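Local coordinates for transcriptional regulator (Streptococcus dysgalactiae, PDB 5W4M), which acts as a receptor for SHP pheromones in quorum sensing and probably binds DNA to regulate transcription, as other Rgg regulators of the RRNPP group do, at residues Y143-L148 / T182-L187; T8-R13 / F36-S41. The protein carries 1 engineered substitution. All coordinates share one frame; numbering follows the deposited sequence.

Contact 1: Y143-L148 / T182-L187; sequences YEIILL and TLVTQL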
# COMPACT_ATOMS: atom_id res chain seq x y z
N TYR B 143 6.82 -6.66 10.04
CA TYR B 143 8.05 -6.80 10.82
C TYR B 143 8.90 -7.96 10.31
O TYR B 143 10.09 -7.79 10.02
CB TYR B 143 7.69 -6.99 12.29
CG TYR B 143 8.86 -7.09 13.25
CD1 TYR B 143 9.69 -6.00 13.48
CD2 TYR B 143 9.11 -8.27 13.94
CE1 TYR B 143 10.75 -6.09 14.37
CE2 TYR B 143 10.17 -8.36 14.83
CZ TYR B 143 10.98 -7.27 15.04
OH TYR B 143 12.03 -7.38 15.93
N GLU B 144 8.30 -9.15 10.19
CA GLU B 144 9.06 -10.32 9.77
C GLU B 144 9.54 -10.20 8.33
O GLU B 144 10.65 -10.66 8.01
CB GLU B 144 8.22 -11.60 9.94
CG GLU B 144 7.90 -12.05 11.38
CD GLU B 144 6.95 -11.12 12.11
OE1 GLU B 144 7.11 -10.93 13.34
OE2 GLU B 144 6.05 -10.55 11.46
N ILE B 145 8.74 -9.59 7.45
CA ILE B 145 9.13 -9.46 6.05
C ILE B 145 10.34 -8.55 5.90
O ILE B 145 11.29 -8.87 5.18
CB ILE B 145 7.94 -8.96 5.21
CG1 ILE B 145 6.79 -9.97 5.26
CG2 ILE B 145 8.37 -8.70 3.77
CD1 ILE B 145 5.47 -9.41 4.80
N ILE B 146 10.32 -7.39 6.57
CA ILE B 146 11.44 -6.45 6.46
C ILE B 146 12.71 -7.06 7.03
O ILE B 146 13.80 -6.90 6.47
CB ILE B 146 11.08 -5.12 7.14
CG1 ILE B 146 9.96 -4.40 6.39
CG2 ILE B 146 12.31 -4.23 7.23
CD1 ILE B 146 10.34 -3.96 4.99
N LEU B 147 12.61 -7.77 8.16
CA LEU B 147 13.78 -8.40 8.75
C LEU B 147 14.43 -9.36 7.77
O LEU B 147 15.66 -9.34 7.58
CB LEU B 147 13.40 -9.12 10.04
CG LEU B 147 13.24 -8.27 11.30
CD1 LEU B 147 12.64 -9.10 12.42
CD2 LEU B 147 14.58 -7.68 11.73
N LEU B 148 13.63 -10.21 7.12
CA LEU B 148 14.18 -11.18 6.17
C LEU B 148 14.80 -10.48 4.97
O LEU B 148 15.87 -10.89 4.49
CB LEU B 148 13.09 -12.16 5.72
CG LEU B 148 13.52 -13.14 4.63
CD1 LEU B 148 14.57 -14.12 5.16
CD2 LEU B 148 12.33 -13.88 4.04
N THR B 182 3.08 -6.77 -1.66
CA THR B 182 4.06 -6.26 -2.62
C THR B 182 5.48 -6.59 -2.18
O THR B 182 6.30 -7.02 -3.00
CB THR B 182 3.87 -4.75 -2.79
OG1 THR B 182 2.59 -4.49 -3.38
CG2 THR B 182 4.96 -4.16 -3.68
N LEU B 183 5.79 -6.42 -0.89
CA LEU B 183 7.12 -6.75 -0.40
C LEU B 183 7.40 -8.25 -0.49
O LEU B 183 8.51 -8.66 -0.84
CB LEU B 183 7.29 -6.27 1.04
CG LEU B 183 7.12 -4.78 1.29
CD1 LEU B 183 6.49 -4.54 2.66
CD2 LEU B 183 8.46 -4.06 1.16
N VAL B 184 6.41 -9.08 -0.16
CA VAL B 184 6.57 -10.52 -0.33
C VAL B 184 6.93 -10.85 -1.77
O VAL B 184 7.82 -11.67 -2.03
CB VAL B 184 5.30 -11.27 0.13
CG1 VAL B 184 5.34 -12.72 -0.32
CG2 VAL B 184 5.15 -11.17 1.63
N THR B 185 6.26 -10.20 -2.72
CA THR B 185 6.56 -10.41 -4.14
C THR B 185 8.00 -10.05 -4.45
O THR B 185 8.71 -10.81 -5.13
CB THR B 185 5.61 -9.59 -5.00
OG1 THR B 185 4.26 -9.84 -4.59
CG2 THR B 185 5.77 -9.97 -6.47
N GLN B 186 8.46 -8.90 -3.96
CA GLN B 186 9.84 -8.48 -4.21
C GLN B 186 10.84 -9.46 -3.60
O GLN B 186 11.85 -9.79 -4.23
CB GLN B 186 10.07 -7.08 -3.66
CG GLN B 186 9.17 -6.03 -4.30
CD GLN B 186 9.27 -4.67 -3.62
OE1 GLN B 186 9.99 -4.51 -2.63
NE2 GLN B 186 8.55 -3.69 -4.15
N LEU B 187 10.56 -9.95 -2.39
CA LEU B 187 11.47 -10.91 -1.77
C LEU B 187 11.45 -12.26 -2.49
O LEU B 187 12.48 -12.93 -2.58
CB LEU B 187 11.12 -11.09 -0.29
CG LEU B 187 11.86 -10.20 0.71
CD1 LEU B 187 11.65 -8.72 0.40
CD2 LEU B 187 11.43 -10.51 2.13

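Contact 2: T8-R13 / F36-S41; sequences TLRRLR and FERGES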
# COMPACT_ATOMS: atom_id res chain seq x y z
N THR B 8 -8.09 15.33 17.97
CA THR B 8 -7.96 14.99 16.56
C THR B 8 -9.29 14.50 15.99
O THR B 8 -9.69 14.90 14.89
CB THR B 8 -6.87 13.94 16.38
OG1 THR B 8 -5.62 14.47 16.85
CG2 THR B 8 -6.73 13.54 14.92
N LEU B 9 -9.98 13.63 16.73
CA LEU B 9 -11.28 13.13 16.28
C LEU B 9 -12.28 14.26 16.09
O LEU B 9 -13.09 14.24 15.17
CB LEU B 9 -11.81 12.10 17.27
CG LEU B 9 -13.16 11.48 16.92
CD1 LEU B 9 -12.97 10.22 16.07
CD2 LEU B 9 -13.95 11.17 18.17
N ARG B 10 -12.23 15.27 16.97
CA ARG B 10 -13.16 16.39 16.87
C ARG B 10 -12.94 17.16 15.58
O ARG B 10 -13.90 17.51 14.88
CB ARG B 10 -13.00 17.32 18.08
CG ARG B 10 -13.59 18.70 17.88
CD ARG B 10 -13.83 19.41 19.20
NE ARG B 10 -14.83 18.70 20.01
CZ ARG B 10 -15.45 19.23 21.06
NH1 ARG B 10 -15.19 20.48 21.44
NH2 ARG B 10 -16.33 18.51 21.73
N ARG B 11 -11.68 17.44 15.24
CA ARG B 11 -11.40 18.19 14.02
C ARG B 11 -11.84 17.42 12.78
O ARG B 11 -12.39 18.00 11.84
CB ARG B 11 -9.91 18.53 13.94
CG ARG B 11 -9.54 19.37 12.73
CD ARG B 11 -8.07 19.73 12.74
NE ARG B 11 -7.21 18.55 12.86
CZ ARG B 11 -6.90 17.76 11.84
NH1 ARG B 11 -7.38 18.01 10.63
NH2 ARG B 11 -6.12 16.71 12.04
N LEU B 12 -11.62 16.10 12.77
CA LEU B 12 -12.04 15.31 11.62
C LEU B 12 -13.56 15.25 11.52
O LEU B 12 -14.12 15.35 10.42
CB LEU B 12 -11.44 13.91 11.70
CG LEU B 12 -9.91 13.85 11.61
CD1 LEU B 12 -9.42 12.41 11.60
CD2 LEU B 12 -9.41 14.61 10.39
N ARG B 13 -14.24 15.09 12.66
CA ARG B 13 -15.70 15.03 12.64
C ARG B 13 -16.31 16.35 12.19
O ARG B 13 -17.23 16.37 11.36
CB ARG B 13 -16.22 14.65 14.03
CG ARG B 13 -17.73 14.81 14.16
CD ARG B 13 -18.20 14.61 15.59
NE ARG B 13 -17.58 15.55 16.53
CZ ARG B 13 -17.98 16.80 16.71
NH1 ARG B 13 -19.01 17.27 16.02
NH2 ARG B 13 -17.36 17.58 17.59
N PHE B 36 -14.53 12.92 25.79
CA PHE B 36 -13.35 12.40 25.11
C PHE B 36 -12.76 13.42 24.14
O PHE B 36 -11.53 13.57 24.07
CB PHE B 36 -13.69 11.09 24.39
CG PHE B 36 -12.64 10.65 23.41
CD1 PHE B 36 -11.35 10.37 23.83
CD2 PHE B 36 -12.95 10.50 22.06
CE1 PHE B 36 -10.38 9.97 22.93
CE2 PHE B 36 -11.98 10.09 21.16
CZ PHE B 36 -10.70 9.82 21.59
N GLU B 37 -13.62 14.13 23.41
CA GLU B 37 -13.12 15.13 22.46
C GLU B 37 -12.42 16.29 23.16
O GLU B 37 -11.51 16.90 22.59
CB GLU B 37 -14.27 15.66 21.59
CG GLU B 37 -14.74 14.68 20.53
CD GLU B 37 -15.64 15.34 19.48
OE1 GLU B 37 -15.99 14.67 18.49
OE2 GLU B 37 -15.99 16.52 19.65
N ARG B 38 -12.83 16.60 24.40
CA ARG B 38 -12.18 17.65 25.17
C ARG B 38 -10.89 17.18 25.85
O ARG B 38 -10.30 17.95 26.61
CB ARG B 38 -13.14 18.20 26.23
CG ARG B 38 -14.41 18.82 25.66
CD ARG B 38 -15.19 19.58 26.72
NE ARG B 38 -15.60 18.72 27.83
CZ ARG B 38 -16.83 18.23 27.98
NH1 ARG B 38 -17.77 18.51 27.09
NH2 ARG B 38 -17.11 17.46 29.02
N GLY B 39 -10.45 15.95 25.59
CA GLY B 39 -9.25 15.44 26.21
C GLY B 39 -9.37 15.17 27.69
O GLY B 39 -8.35 15.07 28.38
N GLU B 40 -10.59 15.05 28.21
CA GLU B 40 -10.82 14.85 29.63
C GLU B 40 -10.95 13.39 30.03
O GLU B 40 -11.06 13.09 31.22
CB GLU B 40 -12.08 15.60 30.08
CG GLU B 40 -12.08 17.08 29.76
CD GLU B 40 -13.39 17.74 30.12
OE1 GLU B 40 -14.24 17.07 30.74
OE2 GLU B 40 -13.57 18.93 29.79
N SER B 41 -10.95 12.47 29.06
CA SER B 41 -11.10 11.06 29.38
C SER B 41 -10.57 10.22 28.23
O SER B 41 -10.43 10.70 27.10
CB SER B 41 -12.56 10.70 29.66
OG SER B 41 -13.33 10.71 28.47

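Contact 1: Y143-L148 / T182-L187
Ile145 is the main bump of this contact, and Leu183, Val184 and Leu187 line the hollow that takes it. Its two branches enter separately. CG2, set opposite the backbone N by a chi1 of -63°, presses against Leu183 CB at 3.8 Å. The longer branch leaves beside the backbone N and stretches out at chi2 (164°), which carries CD1 to Val184 CG2 at 3.6 Å; the two side chains meet nearly at a right angle. A beta-branched residue suits this place, because it fills two recesses while staying stiff.

The fit is reciprocal. Leu187 pushes its CD2 methyl back into the groove between Ile145 and Leu148, lying 3.9 Å from Ile145 CG2 and 4.0 Å from Leu148 CD2. At the floor of the groove the same methyl meets the backbone, with CD2 of Leu187 3.5 Å from Ile145 O. Leucine, branched one carbon farther out, can reach this floor. On the flank, Ile146 starts out facing away, yet its tip swings round to bring CD1 within 4.3 Å of Leu183 CD2, a looser touch.

The helix axes come within 10.3 Å and run in similar directions, 27° apart. The side chains that meet are all aliphatic, and the contact is held by close fit. Helix 157-169, between the two in sequence, adds Met167 against Leu187, Val168 against Val184, and Leu160 and Leu163 against Leu148, while Phe73 and Leu77 of helix 72-85 lie on Ile146. Two roughly parallel helices, one helix apart in the chain and sealed by interlocking aliphatic residues, are characteristic of the all-helical repeat architecture of the TPR-like C-terminal domain of Rgg proteins.

Contact 2: T8-R13 / F36-S41
Leu9, Arg10 and Arg13 project from one side of helix 5-15 onto the end of helix 30-37, inside the helix-turn-helix domain of the Cro/repressor type. Gly39, with positive phi, closes helix 30-37 in a Schellman motif just beyond Glu37. Leu9 comes first: its CD2 approaches the rim of the Phe36 ring, 3.7 Å from CE2, the two side chains crossing at about a right angle. Phe62 of helix 59-66 also touches Leu9, so a plain aliphatic residue suits this spot in the domain core.

The next residue, Arg10, begins a polar network and offers the edge of its guanidinium to Glu37. Arg10 NE forms a salt bridge to Glu37 OE2, modelled at 2.5 Å, a length too short to take literally, and NH2 makes a weak second bond to OE2 at 2.9 Å. Its plane stands 79° from that of the carboxylate. A similar arginine-glutamate pair is known between the corresponding helices of the phage 434 repressor.

Arg13, one turn farther on, completes the network and meets the carboxylate almost flat, 17° between the planes. The bend at chi3 (59°) turns its guanidinium side-on, while Ile20 and Leu23 pack against its side chain and NH1 bonds to Val18 O. Glu37 is buried, and two arginines facing one acid would probably keep it ionised. Both of its oxygens use syn lone pairs toward Arg13: OE1 receives NE at 2.7 Å, and OE2 receives NH2 at 2.7 Å.

Contact 2 lies in the helix-turn-helix domain and contact 1 near the middle of the chain, in the repeat domain; their centres are 36 Å apart and their nearest atoms about 25 Å, so the two do not touch. The dimer relates them instead. Glu144 beside contact 1 forms a salt bridge with Lys16 of the second subunit, and Leu12 beside contact 2 packs on Gln139 of the second subunit. Each chain's DNA-binding-type domain thus meets the other's repeat domain. A bound potassium ion lies about 11 Å from the side chain of Arg13. The engineered Ser45 replaces a residue that forms an interchain disulfide.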